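PDB 3O0L: uncharacterized protein from Shewanella loihica, which is of unknown function but is probably a lipoprotein of the DUF1425 family with a beta-sandwich fold of the E-set clan. Local coordinates for residues D25-A30 with T45-S50; F39-G44 with Q89-S94; K59-D64 with R101-V106. All coordinates share one frame; numbering follows the deposited sequence.

Interaction 1: residues D25-A30 with T45-S50; sequences DVDVSA and TIISKS
With CG anti to the backbone N in both D25 (chi1 -169°) and D27 (chi1 -174°), the two carboxylates leave strand 22-34 on the same side, while I47 CG1 and K49 CG across from them are anti to the carbonyl carbon. The segments form part of an antiparallel beta hairpin, strands 22-34 and 40-48, in the larger sheet of the fold. D27 with I47 and S29 with T45 are hydrogen-bonded pairs, and V26 with S48 and V28 with I46 are the non-hydrogen-bonded ones. The D27 N-H meets I47 O at 2.8 Å and the return bond from I47 N to D27 O is almost as short, both lying in the carbonyl plane. The ladder runs one step past the strand end, where K49 N donates almost straight to D25 O.

V26, V28, I46 and S48 share the buried face. V28 and I46 there meet L104 and V106 of the opposing sheet, and V26 and V28 also pack on I9 of the second subunit. On the other face, CB of D27 and CB of I47 touch at 4.1 Å, and the K49 and D25 side chains cross obliquely, K49 CB lying 3.8 Å from D25 CG. The ammonium does not reach either acid, D27 OD2 lying 5.6 Å from K49 NZ, so any attraction is probably long-range. E14, close to D25 OD1, would probably raise the pKa of one of the two acids. From S48 onward the chain makes an ST turn, in which S50 N donates to S48 OG at 3.2 Å.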
ATOM      1  N   ASP A  25      -7.560   7.672   6.331  1.00 27.19           N
ATOM      2  CA  ASP A  25      -6.265   7.143   6.651  1.00 28.70           C
ATOM      3  C   ASP A  25      -6.491   5.703   7.006  1.00 28.00           C
ATOM      4  O   ASP A  25      -7.054   5.414   8.059  1.00 32.47           O
ATOM      5  CB  ASP A  25      -5.676   7.941   7.818  1.00 31.57           C
ATOM      6  CG  ASP A  25      -4.201   7.654   8.070  1.00 38.14           C
ATOM      7  OD1 ASP A  25      -3.681   6.631   7.606  1.00 39.50           O
ATOM      8  OD2 ASP A  25      -3.569   8.483   8.764  1.00 42.24           O
ATOM      9  N   VAL A  26      -6.102   4.811   6.113  1.00 27.71           N
ATOM     10  CA  VAL A  26      -6.344   3.392   6.320  0.50 29.18           C
ATOM     11  C   VAL A  26      -5.100   2.582   6.068  1.00 29.93           C
ATOM     12  O   VAL A  26      -4.241   2.959   5.253  1.00 33.30           O
ATOM     13  CB  VAL A  26      -7.444   2.879   5.417  0.50 29.30           C
ATOM     14  CG1 VAL A  26      -8.677   3.772   5.538  0.50 30.41           C
ATOM     15  CG2 VAL A  26      -6.943   2.773   3.985  0.50 24.50           C
ATOM     16  N   ASP A  27      -4.975   1.491   6.814  1.00 28.49           N
ATOM     17  CA  ASP A  27      -3.912   0.549   6.651  1.00 30.59           C
ATOM     18  C   ASP A  27      -4.473  -0.827   6.279  1.00 31.58           C
ATOM     19  O   ASP A  27      -5.354  -1.331   6.961  1.00 29.84           O
ATOM     20  CB  ASP A  27      -3.111   0.449   7.927  1.00 35.91           C
ATOM     21  CG  ASP A  27      -1.890  -0.429   7.748  1.00 45.92           C
ATOM     22  OD1 ASP A  27      -1.029  -0.076   6.923  1.00 63.12           O
ATOM     23  OD2 ASP A  27      -1.811  -1.497   8.380  1.00 55.92           O
ATOM     24  N   VAL A  28      -3.970  -1.385   5.189  1.00 25.28           N
ATOM     25  CA  VAL A  28      -4.434  -2.638   4.641  1.00 28.25           C
ATOM     26  C   VAL A  28      -3.275  -3.630   4.633  1.00 31.81           C
ATOM     27  O   VAL A  28      -2.188  -3.300   4.155  1.00 36.15           O
ATOM     28  CB  VAL A  28      -4.918  -2.458   3.187  1.00 32.37           C
ATOM     29  CG1 VAL A  28      -5.370  -3.804   2.605  1.00 34.19           C
ATOM     30  CG2 VAL A  28      -6.047  -1.412   3.128  1.00 31.59           C
ATOM     31  N   SER A  29      -3.493  -4.807   5.216  1.00 31.37           N
ATOM     32  CA  SER A  29      -2.543  -5.901   5.101  1.00 34.68           C
ATOM     33  C   SER A  29      -3.243  -7.281   5.108  1.00 33.39           C
ATOM     34  O   SER A  29      -4.357  -7.418   5.640  1.00 30.70           O
ATOM     35  CB  SER A  29      -1.506  -5.801   6.209  1.00 37.31           C
ATOM     36  OG  SER A  29      -2.061  -6.248   7.415  1.00 40.04           O
ATOM     37  N   ALA A  30      -2.578  -8.288   4.529  1.00 34.16           N
ATOM     38  CA  ALA A  30      -3.104  -9.650   4.474  1.00 34.67           C
ATOM     39  C   ALA A  30      -1.984 -10.671   4.486  1.00 36.19           C
ATOM     40  O   ALA A  30      -0.912 -10.401   3.990  1.00 34.61           O
ATOM     41  CB  ALA A  30      -3.922  -9.851   3.191  1.00 29.08           C
ATOM     42  N   THR A  45      -6.284  -7.510   7.667  1.00 30.72           N
ATOM     43  CA  THR A  45      -6.528  -6.536   8.710  0.50 30.10           C
ATOM     44  C   THR A  45      -6.731  -5.187   8.017  1.00 29.50           C
ATOM     45  O   THR A  45      -5.915  -4.805   7.171  1.00 29.33           O
ATOM     46  CB  THR A  45      -5.336  -6.485   9.706  0.50 34.05           C
ATOM     47  OG1 THR A  45      -5.411  -7.606  10.611  0.50 26.07           O
ATOM     48  CG2 THR A  45      -5.345  -5.155  10.503  0.50 31.79           C
ATOM     49  N   ILE A  46      -7.813  -4.493   8.351  1.00 25.63           N
ATOM     50  CA  ILE A  46      -8.107  -3.165   7.807  1.00 27.94           C
ATOM     51  C   ILE A  46      -8.255  -2.255   8.995  1.00 29.31           C
ATOM     52  O   ILE A  46      -9.141  -2.440   9.848  1.00 28.99           O
ATOM     53  CB  ILE A  46      -9.383  -3.152   6.965  1.00 25.50           C
ATOM     54  CG1 ILE A  46      -9.300  -4.183   5.839  1.00 28.01           C
ATOM     55  CG2 ILE A  46      -9.595  -1.797   6.314  1.00 29.35           C
ATOM     56  CD1 ILE A  46     -10.682  -4.452   5.134  1.00 30.82           C
ATOM     57  N   ILE A  47      -7.349  -1.285   9.097  1.00 29.56           N
ATOM     58  CA  ILE A  47      -7.309  -0.364  10.223  1.00 29.24           C
ATOM     59  C   ILE A  47      -7.558   1.038   9.749  1.00 33.80           C
ATOM     60  O   ILE A  47      -6.917   1.473   8.781  1.00 32.73           O
ATOM     61  CB  ILE A  47      -5.910  -0.345  10.878  1.00 34.43           C
ATOM     62  CG1 ILE A  47      -5.411  -1.762  11.160  1.00 40.78           C
ATOM     63  CG2 ILE A  47      -5.931   0.496  12.164  1.00 37.28           C
ATOM     64  CD1 ILE A  47      -4.111  -1.804  11.983  1.00 48.50           C
ATOM     65  N   SER A  48      -8.500   1.725  10.387  1.00 33.22           N
ATOM     66  CA  SER A  48      -8.671   3.158  10.200  1.00 38.99           C
ATOM     67  C   SER A  48      -7.888   3.926  11.266  1.00 40.64           C
ATOM     68  O   SER A  48      -7.879   3.557  12.453  1.00 41.07           O
ATOM     69  CB  SER A  48     -10.133   3.581  10.261  1.00 41.26           C
ATOM     70  OG  SER A  48     -10.197   4.974  10.502  1.00 48.65           O
ATOM     71  N   LYS A  49      -7.217   4.985  10.825  1.00 36.96           N
ATOM     72  CA  LYS A  49      -6.455   5.838  11.715  1.00 42.21           C
ATOM     73  C   LYS A  49      -7.015   7.251  11.613  1.00 46.68           C
ATOM     74  O   LYS A  49      -6.285   8.230  11.729  1.00 49.45           O
ATOM     75  CB  LYS A  49      -4.970   5.790  11.344  1.00 41.96           C
ATOM     76  CG  LYS A  49      -4.287   4.464  11.633  1.00 47.90           C
ATOM     77  CD  LYS A  49      -2.774   4.597  11.606  1.00 56.93           C
ATOM     78  CE  LYS A  49      -2.085   3.255  11.343  1.00 64.57           C
ATOM     79  NZ  LYS A  49      -2.217   2.320  12.480  1.00 65.89           N
ATOM     80  N   SER A  50      -8.313   7.361  11.344  1.00 47.87           N
ATOM     81  CA  SER A  50      -8.944   8.668  11.239  1.00 52.89           C
ATOM     82  C   SER A  50     -10.235   8.667  12.050  1.00 54.00           C
ATOM     83  O   SER A  50     -10.859   7.622  12.223  1.00 54.26           O
ATOM     84  CB  SER A  50      -9.163   9.094   9.779  1.00 52.51           C
ATOM     85  OG  SER A  50      -9.539   8.002   8.959  1.00 60.75           O
TER
HETATM   86  O   HOH W   1     -10.211   6.368   7.283  1.00 46.60           O
HETATM   87  O   HOH W   2      -4.756  10.579  10.155  1.00 52.60           O
HETATM   88  O   HOH W   3      -3.587  -3.376   8.458  1.00 45.07           O

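Interaction 2: residues F39-G44 with Q89-S94; sequences FLRARG and QVTALS
T91 holds its hydroxyl anti to the backbone N (chi1 -167°), aiming OG1 across at the main chain of A42. OG1 donates to A42 O at 2.7 Å, in the carbonyl plane, and the same oxygen takes A92 N on a lone pair, so two bonds grip it. R41 leaves its backbone with CG anti to N and bends at chi3 (-71°), which swings the guanidinium back over the neighbouring strand. There NH1 donates to T91 OG1 at 3.1 Å, within 2° of the guanidinium plane, while NH2 rests near CD1 of L93. The segments are antiparallel neighbours in the larger sheet of the sandwich, strand 87-93 forming its edge within this chain. R43 runs alongside T91, and R41 CD sits 3.1 Å above the plane of the R43 guanidinium, offset toward its rim. An alanine at R41 would lose the NH1 bond and the NH2 contact with L93 CD1, probably leaving T91 OG1 held mainly by A42 O. On the opposite face A42 CB meets A92 CB, and both alanines pack against F60. A CB on G44 would clash with V90 CG2. At the far end the F39 ring edge meets S94 O, 3.2 Å from CD2.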
ATOM      1  N   PHE A  39      -5.895 -26.640   2.233  1.00 33.18           N
ATOM      2  CA  PHE A  39      -6.401 -25.308   1.992  1.00 31.98           C
ATOM      3  C   PHE A  39      -5.594 -24.263   2.744  1.00 32.30           C
ATOM      4  O   PHE A  39      -4.880 -24.581   3.687  1.00 34.10           O
ATOM      5  CB  PHE A  39      -7.893 -25.266   2.342  1.00 30.20           C
ATOM      6  CG  PHE A  39      -8.740 -25.826   1.255  1.00 30.59           C
ATOM      7  CD1 PHE A  39      -8.711 -27.171   0.969  1.00 39.83           C
ATOM      8  CD2 PHE A  39      -9.491 -24.994   0.435  1.00 24.64           C
ATOM      9  CE1 PHE A  39      -9.452 -27.676  -0.062  1.00 36.64           C
ATOM     10  CE2 PHE A  39     -10.215 -25.518  -0.634  1.00 28.56           C
ATOM     11  CZ  PHE A  39     -10.186 -26.841  -0.882  1.00 33.80           C
ATOM     12  N   LEU A  40      -5.698 -23.023   2.293  1.00 30.21           N
ATOM     13  CA  LEU A  40      -5.162 -21.869   2.960  1.00 31.96           C
ATOM     14  C   LEU A  40      -6.337 -21.032   3.446  1.00 31.68           C
ATOM     15  O   LEU A  40      -7.466 -21.119   2.953  1.00 31.89           O
ATOM     16  CB  LEU A  40      -4.309 -21.027   2.015  1.00 30.61           C
ATOM     17  CG  LEU A  40      -3.104 -21.659   1.351  1.00 36.56           C
ATOM     18  CD1 LEU A  40      -2.475 -20.649   0.429  1.00 40.13           C
ATOM     19  CD2 LEU A  40      -2.120 -22.110   2.435  1.00 36.68           C
ATOM     20  N   ARG A  41      -6.068 -20.206   4.426  1.00 32.46           N
ATOM     21  CA  ARG A  41      -7.051 -19.251   4.875  1.00 31.92           C
ATOM     22  C   ARG A  41      -6.417 -17.881   4.841  1.00 31.35           C
ATOM     23  O   ARG A  41      -5.372 -17.680   5.460  1.00 31.27           O
ATOM     24  CB  ARG A  41      -7.451 -19.572   6.271  1.00 33.79           C
ATOM     25  CG  ARG A  41      -8.331 -18.531   6.854  1.00 37.34           C
ATOM     26  CD  ARG A  41      -8.922 -19.051   8.122  1.00 48.39           C
ATOM     27  NE  ARG A  41      -9.918 -20.092   7.882  1.00 43.71           N
ATOM     28  CZ  ARG A  41     -11.151 -19.847   7.450  1.00 50.92           C
ATOM     29  NH1 ARG A  41     -11.548 -18.597   7.167  1.00 52.00           N
ATOM     30  NH2 ARG A  41     -11.983 -20.855   7.276  1.00 47.24           N
ATOM     31  N   ALA A  42      -7.075 -16.937   4.175  1.00 29.09           N
ATOM     32  CA  ALA A  42      -6.587 -15.560   4.097  1.00 28.14           C
ATOM     33  C   ALA A  42      -7.011 -14.849   5.361  1.00 27.87           C
ATOM     34  O   ALA A  42      -8.163 -14.954   5.792  1.00 29.30           O
ATOM     35  CB  ALA A  42      -7.199 -14.820   2.869  1.00 25.41           C
ATOM     36  N   ARG A  43      -6.079 -14.104   5.941  1.00 30.85           N
ATOM     37  CA  ARG A  43      -6.376 -13.259   7.094  1.00 31.46           C
ATOM     38  C   ARG A  43      -5.910 -11.825   6.784  1.00 28.57           C
ATOM     39  O   ARG A  43      -4.718 -11.580   6.551  1.00 29.54           O
ATOM     40  CB  ARG A  43      -5.707 -13.813   8.343  1.00 35.02           C
ATOM     41  CG  ARG A  43      -6.303 -15.212   8.705  1.00 37.27           C
ATOM     42  CD  ARG A  43      -5.955 -15.598  10.102  1.00 39.80           C
ATOM     43  NE  ARG A  43      -6.515 -16.894  10.439  1.00 39.22           N
ATOM     44  CZ  ARG A  43      -7.752 -17.109  10.861  1.00 41.14           C
ATOM     45  NH1 ARG A  43      -8.618 -16.110  11.037  1.00 43.78           N
ATOM     46  NH2 ARG A  43      -8.137 -18.342  11.108  1.00 43.89           N
ATOM     47  N   GLY A  44      -6.878 -10.920   6.757  1.00 29.62           N
ATOM     48  CA  GLY A  44      -6.631  -9.531   6.432  1.00 30.03           C
ATOM     49  C   GLY A  44      -6.929  -8.673   7.624  1.00 30.97           C
ATOM     50  O   GLY A  44      -7.714  -9.052   8.511  1.00 34.45           O
ATOM     51  N   GLN A  89     -10.901  -7.372  11.210  1.00 35.14           N
ATOM     52  CA  GLN A  89     -10.220  -8.553  10.774  1.00 36.28           C
ATOM     53  C   GLN A  89     -11.188  -9.134   9.737  1.00 33.02           C
ATOM     54  O   GLN A  89     -12.398  -9.218   9.986  1.00 34.02           O
ATOM     55  CB  GLN A  89     -10.018  -9.542  11.952  1.00 38.02           C
ATOM     56  CG  GLN A  89      -9.023  -9.085  13.023  1.00 47.85           C
ATOM     57  CD  GLN A  89      -7.605  -8.936  12.464  1.00 55.38           C
ATOM     58  OE1 GLN A  89      -7.070  -7.829  12.391  1.00 67.17           O
ATOM     59  NE2 GLN A  89      -7.009 -10.052  12.039  1.00 58.50           N
ATOM     60  N   VAL A  90     -10.657  -9.470   8.578  1.00 30.64           N
ATOM     61  CA  VAL A  90     -11.435 -10.131   7.510  1.00 28.09           C
ATOM     62  C   VAL A  90     -10.742 -11.430   7.115  1.00 26.93           C
ATOM     63  O   VAL A  90      -9.509 -11.585   7.208  1.00 28.09           O
ATOM     64  CB  VAL A  90     -11.628  -9.208   6.298  1.00 28.79           C
ATOM     65  CG1 VAL A  90     -12.500  -8.034   6.683  1.00 29.38           C
ATOM     66  CG2 VAL A  90     -10.297  -8.782   5.740  1.00 28.22           C
ATOM     67  N   THR A  91     -11.545 -12.424   6.729  1.00 28.38           N
ATOM     68  CA  THR A  91     -10.987 -13.696   6.410  1.00 29.40           C
ATOM     69  C   THR A  91     -11.721 -14.355   5.238  1.00 29.47           C
ATOM     70  O   THR A  91     -12.830 -13.967   4.907  1.00 28.51           O
ATOM     71  CB  THR A  91     -11.032 -14.610   7.646  1.00 34.03           C
ATOM     72  OG1 THR A  91     -10.205 -15.760   7.393  1.00 39.13           O
ATOM     73  CG2 THR A  91     -12.482 -15.010   7.972  1.00 28.24           C
ATOM     74  N   ALA A  92     -11.030 -15.259   4.554  1.00 28.52           N
ATOM     75  CA  ALA A  92     -11.624 -16.042   3.443  1.00 28.47           C
ATOM     76  C   ALA A  92     -10.895 -17.364   3.332  1.00 26.21           C
ATOM     77  O   ALA A  92      -9.684 -17.429   3.396  1.00 27.61           O
ATOM     78  CB  ALA A  92     -11.527 -15.307   2.115  1.00 26.60           C
ATOM     79  N   LEU A  93     -11.667 -18.425   3.127  1.00 27.45           N
ATOM     80  CA  LEU A  93     -11.109 -19.729   2.848  1.00 26.16           C
ATOM     81  C   LEU A  93     -10.765 -19.785   1.371  1.00 26.46           C
ATOM     82  O   LEU A  93     -11.528 -19.286   0.530  1.00 26.34           O
ATOM     83  CB  LEU A  93     -12.158 -20.777   3.200  1.00 29.50           C
ATOM     84  CG  LEU A  93     -11.757 -22.224   3.178  1.00 29.59           C
ATOM     85  CD1 LEU A  93     -10.617 -22.487   4.150  1.00 31.37           C
ATOM     86  CD2 LEU A  93     -13.058 -23.048   3.480  1.00 33.15           C
ATOM     87  N   SER A  94      -9.612 -20.350   1.047  1.00 24.99           N
ATOM     88  CA  SER A  94      -9.215 -20.587  -0.350  0.50 25.89           C
ATOM     89  C   SER A  94     -10.277 -21.416  -1.103  1.00 22.82           C
ATOM     90  O   SER A  94     -10.896 -22.315  -0.529  1.00 23.97           O
ATOM     91  CB  SER A  94      -7.882 -21.322  -0.417  0.50 27.32           C
ATOM     92  OG  SER A  94      -7.684 -21.892  -1.702  0.50 33.78           O
TER
HETATM   93  O   HOH W   4      -5.321 -23.470  -0.989  1.00 36.40           O

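Interaction 3: residues K59-D64 with R101-V106; sequences KFTWYD and RCELYV
Facing the interior, the F60 ring carries CD1 of L104 over the centre of one face, 3.9 Å from its centroid and 10° off the normal, a CH-pi contact. C102 CB lies over the six-membered ring of W62, toward one end of the indole. C102 SG, held in the crowded position between N and the carbonyl carbon (chi1 78°), lies obliquely to both rings, 3.9 Å from CD1 of F60.

Between these faces runs the ladder; at its last pair Y63 N donates well to R101 O, while the return bond is weak. On the outer face R101 bends at chi3 to lay its guanidinium flat on the Y63 ring, planes 2° apart and centres 4.4 Å. A salt bridge from NH1 to E103 OE2, 2.6 Å, fixes its edge, while NE donates to a water. T61 OG1 donates to Y63 OH at 3.0 Å, and the phenol bonds weakly to E103 OE1. Y105 presents its ring edge to T61 OG1. With one aromatic face buried and the other mixing tyrosine rings with charged groups and partly covered by the second subunit, this is the antiparallel pairing of a beta sandwich, continued into that subunit along strand 101-109.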
ATOM      1  N   LYS A  59     -12.385  -7.279  -0.999  1.00 24.35           N
ATOM      2  CA  LYS A  59     -12.437  -8.682  -1.435  1.00 30.09           C
ATOM      3  C   LYS A  59     -11.058  -9.228  -1.601  1.00 28.15           C
ATOM      4  O   LYS A  59     -10.106  -8.484  -1.853  1.00 24.82           O
ATOM      5  CB  LYS A  59     -13.232  -8.887  -2.726  1.00 32.82           C
ATOM      6  CG  LYS A  59     -12.579  -8.537  -4.006  1.00 41.14           C
ATOM      7  CD  LYS A  59     -13.371  -9.226  -5.107  1.00 47.97           C
ATOM      8  CE  LYS A  59     -13.051  -8.697  -6.463  1.00 53.64           C
ATOM      9  NZ  LYS A  59     -14.163  -9.037  -7.419  1.00 62.25           N
ATOM     10  N   PHE A  60     -10.944 -10.528  -1.391  1.00 25.46           N
ATOM     11  CA  PHE A  60      -9.689 -11.220  -1.648  1.00 25.55           C
ATOM     12  C   PHE A  60      -9.713 -11.819  -3.032  1.00 28.77           C
ATOM     13  O   PHE A  60     -10.775 -12.202  -3.528  1.00 26.90           O
ATOM     14  CB  PHE A  60      -9.477 -12.383  -0.676  1.00 26.03           C
ATOM     15  CG  PHE A  60      -9.233 -11.982   0.758  1.00 23.87           C
ATOM     16  CD1 PHE A  60      -7.948 -11.725   1.213  1.00 25.69           C
ATOM     17  CD2 PHE A  60     -10.265 -11.926   1.657  1.00 27.47           C
ATOM     18  CE1 PHE A  60      -7.719 -11.388   2.498  1.00 27.99           C
ATOM     19  CE2 PHE A  60     -10.030 -11.581   2.975  1.00 25.41           C
ATOM     20  CZ  PHE A  60      -8.758 -11.318   3.400  1.00 27.32           C
ATOM     21  N   THR A  61      -8.530 -11.963  -3.614  1.00 25.19           N
ATOM     22  CA  THR A  61      -8.335 -12.747  -4.831  1.00 27.47           C
ATOM     23  C   THR A  61      -7.224 -13.759  -4.530  1.00 27.45           C
ATOM     24  O   THR A  61      -6.386 -13.553  -3.628  1.00 28.90           O
ATOM     25  CB  THR A  61      -7.937 -11.887  -6.027  1.00 29.87           C
ATOM     26  OG1 THR A  61      -6.778 -11.148  -5.679  1.00 37.83           O
ATOM     27  CG2 THR A  61      -9.042 -10.854  -6.365  1.00 23.33           C
ATOM     28  N   TRP A  62      -7.227 -14.849  -5.275  1.00 25.80           N
ATOM     29  CA  TRP A  62      -6.355 -15.960  -5.004  1.00 26.23           C
ATOM     30  C   TRP A  62      -5.542 -16.311  -6.254  1.00 28.85           C
ATOM     31  O   TRP A  62      -6.041 -16.244  -7.382  1.00 29.39           O
ATOM     32  CB  TRP A  62      -7.220 -17.138  -4.631  1.00 24.64           C
ATOM     33  CG  TRP A  62      -7.917 -16.956  -3.352  1.00 22.75           C
ATOM     34  CD1 TRP A  62      -9.141 -16.423  -3.152  1.00 24.52           C
ATOM     35  CD2 TRP A  62      -7.406 -17.282  -2.063  1.00 23.03           C
ATOM     36  NE1 TRP A  62      -9.450 -16.407  -1.808  1.00 24.84           N
ATOM     37  CE2 TRP A  62      -8.408 -16.957  -1.121  1.00 25.62           C
ATOM     38  CE3 TRP A  62      -6.224 -17.880  -1.613  1.00 29.74           C
ATOM     39  CZ2 TRP A  62      -8.236 -17.166   0.253  1.00 30.68           C
ATOM     40  CZ3 TRP A  62      -6.052 -18.071  -0.244  1.00 29.17           C
ATOM     41  CH2 TRP A  62      -7.054 -17.717   0.660  1.00 27.23           C
ATOM     42  N   TYR A  63      -4.299 -16.734  -6.032  1.00 30.65           N
ATOM     43  CA  TYR A  63      -3.371 -17.095  -7.102  1.00 33.33           C
ATOM     44  C   TYR A  63      -2.696 -18.428  -6.834  1.00 32.65           C
ATOM     45  O   TYR A  63      -2.464 -18.815  -5.691  1.00 33.47           O
ATOM     46  CB  TYR A  63      -2.297 -16.006  -7.260  1.00 35.93           C
ATOM     47  CG  TYR A  63      -2.904 -14.659  -7.443  1.00 33.47           C
ATOM     48  CD1 TYR A  63      -3.261 -14.193  -8.710  1.00 47.16           C
ATOM     49  CD2 TYR A  63      -3.194 -13.869  -6.349  1.00 37.36           C
ATOM     50  CE1 TYR A  63      -3.859 -12.950  -8.869  1.00 49.37           C
ATOM     51  CE2 TYR A  63      -3.784 -12.639  -6.502  1.00 41.70           C
ATOM     52  CZ  TYR A  63      -4.118 -12.185  -7.749  1.00 47.93           C
ATOM     53  OH  TYR A  63      -4.720 -10.964  -7.845  1.00 54.21           O
ATOM     54  N   ASP A  64      -2.371 -19.112  -7.910  1.00 34.16           N
ATOM     55  CA  ASP A  64      -1.705 -20.408  -7.849  1.00 37.38           C
ATOM     56  C   ASP A  64      -0.204 -20.166  -7.993  1.00 39.76           C
ATOM     57  O   ASP A  64       0.230 -19.011  -8.028  1.00 37.85           O
ATOM     58  CB  ASP A  64      -2.242 -21.355  -8.940  1.00 39.19           C
ATOM     59  CG  ASP A  64      -1.828 -20.962 -10.369  1.00 39.81           C
ATOM     60  OD1 ASP A  64      -1.002 -20.042 -10.569  1.00 47.63           O
ATOM     61  OD2 ASP A  64      -2.361 -21.602 -11.303  1.00 44.58           O
ATOM     62  N   ARG A 101      -1.514 -18.295  -2.587  1.00 33.74           N
ATOM     63  CA  ARG A 101      -1.322 -16.908  -2.175  1.00 34.92           C
ATOM     64  C   ARG A 101      -2.622 -16.118  -2.353  1.00 30.72           C
ATOM     65  O   ARG A 101      -3.362 -16.406  -3.263  1.00 29.49           O
ATOM     66  CB  ARG A 101      -0.218 -16.351  -3.097  1.00 37.20           C
ATOM     67  CG  ARG A 101       0.184 -14.954  -2.968  1.00 44.24           C
ATOM     68  CD  ARG A 101       1.407 -14.670  -3.890  1.00 49.80           C
ATOM     69  NE  ARG A 101       1.199 -14.637  -5.359  1.00 44.19           N
ATOM     70  CZ  ARG A 101       0.648 -13.629  -6.046  1.00 46.17           C
ATOM     71  NH1 ARG A 101       0.133 -12.564  -5.431  1.00 44.41           N
ATOM     72  NH2 ARG A 101       0.580 -13.700  -7.376  1.00 51.96           N
ATOM     73  N   CYS A 102      -2.899 -15.170  -1.466  1.00 30.62           N
ATOM     74  CA  CYS A 102      -4.024 -14.261  -1.637  1.00 30.41           C
ATOM     75  C   CYS A 102      -3.549 -12.838  -1.689  1.00 32.53           C
ATOM     76  O   CYS A 102      -2.391 -12.538  -1.332  1.00 30.63           O
ATOM     77  CB  CYS A 102      -5.021 -14.351  -0.477  1.00 30.29           C
ATOM     78  SG  CYS A 102      -4.494 -13.470   1.088  1.00 36.61           S
ATOM     79  N   GLU A 103      -4.449 -11.967  -2.147  1.00 29.48           N
ATOM     80  CA  GLU A 103      -4.261 -10.515  -2.127  0.50 28.38           C
ATOM     81  C   GLU A 103      -5.586  -9.910  -1.664  1.00 28.01           C
ATOM     82  O   GLU A 103      -6.665 -10.358  -2.096  1.00 26.61           O
ATOM     83  CB  GLU A 103      -3.875  -9.985  -3.515  0.50 29.62           C
ATOM     84  CG  GLU A 103      -2.531 -10.486  -4.050  0.50 33.36           C
ATOM     85  CD  GLU A 103      -2.253 -10.088  -5.507  0.50 43.44           C
ATOM     86  OE1 GLU A 103      -3.147  -9.512  -6.174  0.50 44.81           O
ATOM     87  OE2 GLU A 103      -1.135 -10.371  -5.995  0.50 44.86           O
ATOM     88  N   LEU A 104      -5.529  -8.944  -0.758  1.00 24.44           N
ATOM     89  CA  LEU A 104      -6.707  -8.230  -0.274  1.00 24.18           C
ATOM     90  C   LEU A 104      -6.798  -6.912  -1.015  1.00 25.59           C
ATOM     91  O   LEU A 104      -5.804  -6.187  -1.072  1.00 28.07           O
ATOM     92  CB  LEU A 104      -6.604  -7.970   1.228  1.00 23.28           C
ATOM     93  CG  LEU A 104      -7.688  -7.143   1.923  1.00 25.28           C
ATOM     94  CD1 LEU A 104      -9.081  -7.791   1.705  1.00 23.50           C
ATOM     95  CD2 LEU A 104      -7.393  -6.986   3.401  1.00 29.08           C
ATOM     96  N   TYR A 105      -7.968  -6.608  -1.580  1.00 24.70           N
ATOM     97  CA  TYR A 105      -8.274  -5.299  -2.189  1.00 25.51           C
ATOM     98  C   TYR A 105      -9.319  -4.564  -1.377  1.00 26.09           C
ATOM     99  O   TYR A 105     -10.276  -5.178  -0.925  1.00 26.61           O
ATOM    100  CB  TYR A 105      -8.808  -5.473  -3.601  1.00 25.96           C
ATOM    101  CG  TYR A 105      -7.774  -6.037  -4.529  1.00 27.70           C
ATOM    102  CD1 TYR A 105      -7.561  -7.406  -4.642  1.00 32.10           C
ATOM    103  CD2 TYR A 105      -6.933  -5.180  -5.230  1.00 38.53           C
ATOM    104  CE1 TYR A 105      -6.572  -7.890  -5.458  1.00 35.31           C
ATOM    105  CE2 TYR A 105      -5.947  -5.655  -6.058  1.00 36.41           C
ATOM    106  CZ  TYR A 105      -5.783  -6.993  -6.178  1.00 40.76           C
ATOM    107  OH  TYR A 105      -4.791  -7.410  -7.005  1.00 46.31           O
ATOM    108  N   VAL A 106      -9.112  -3.258  -1.175  1.00 23.94           N
ATOM    109  CA  VAL A 106     -10.014  -2.401  -0.452  1.00 23.34           C
ATOM    110  C   VAL A 106     -10.281  -1.200  -1.304  1.00 27.07           C
ATOM    111  O   VAL A 106      -9.349  -0.605  -1.875  1.00 26.66           O
ATOM    112  CB  VAL A 106      -9.418  -1.959   0.905  1.00 26.54           C
ATOM    113  CG1 VAL A 106     -10.238  -0.867   1.557  1.00 25.13           C
ATOM    114  CG2 VAL A 106      -9.241  -3.169   1.855  1.00 23.06           C
TER
HETATM  115  O   HOH W   5       1.799 -16.940  -6.749  1.00 58.70           O

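Overall arrangement
Interactions 1 and 2 hold the same larger sheet, each using strand 40-48 with a different neighbour; they meet where T45 OG1 probably bonds to Q89 OE1. Interaction 3 builds the smaller sheet that packs against them: A42 abuts F60 and C102, while V28, A30 and I46 meet L104 and V106. All three are partly buried, their inner faces forming the core, aromatic in interaction 3 and small or branched aliphatic opposite; interaction 2 has the most exposed residues, four, and interaction 3 none. Outward chemistry differs: waters bridge interaction 1, an arginine-threonine bond marks interaction 2, and in interaction 3 an arginine both stacks on a tyrosine and salt-bridges a glutamate. Interactions 1 and 3 also touch the second subunit.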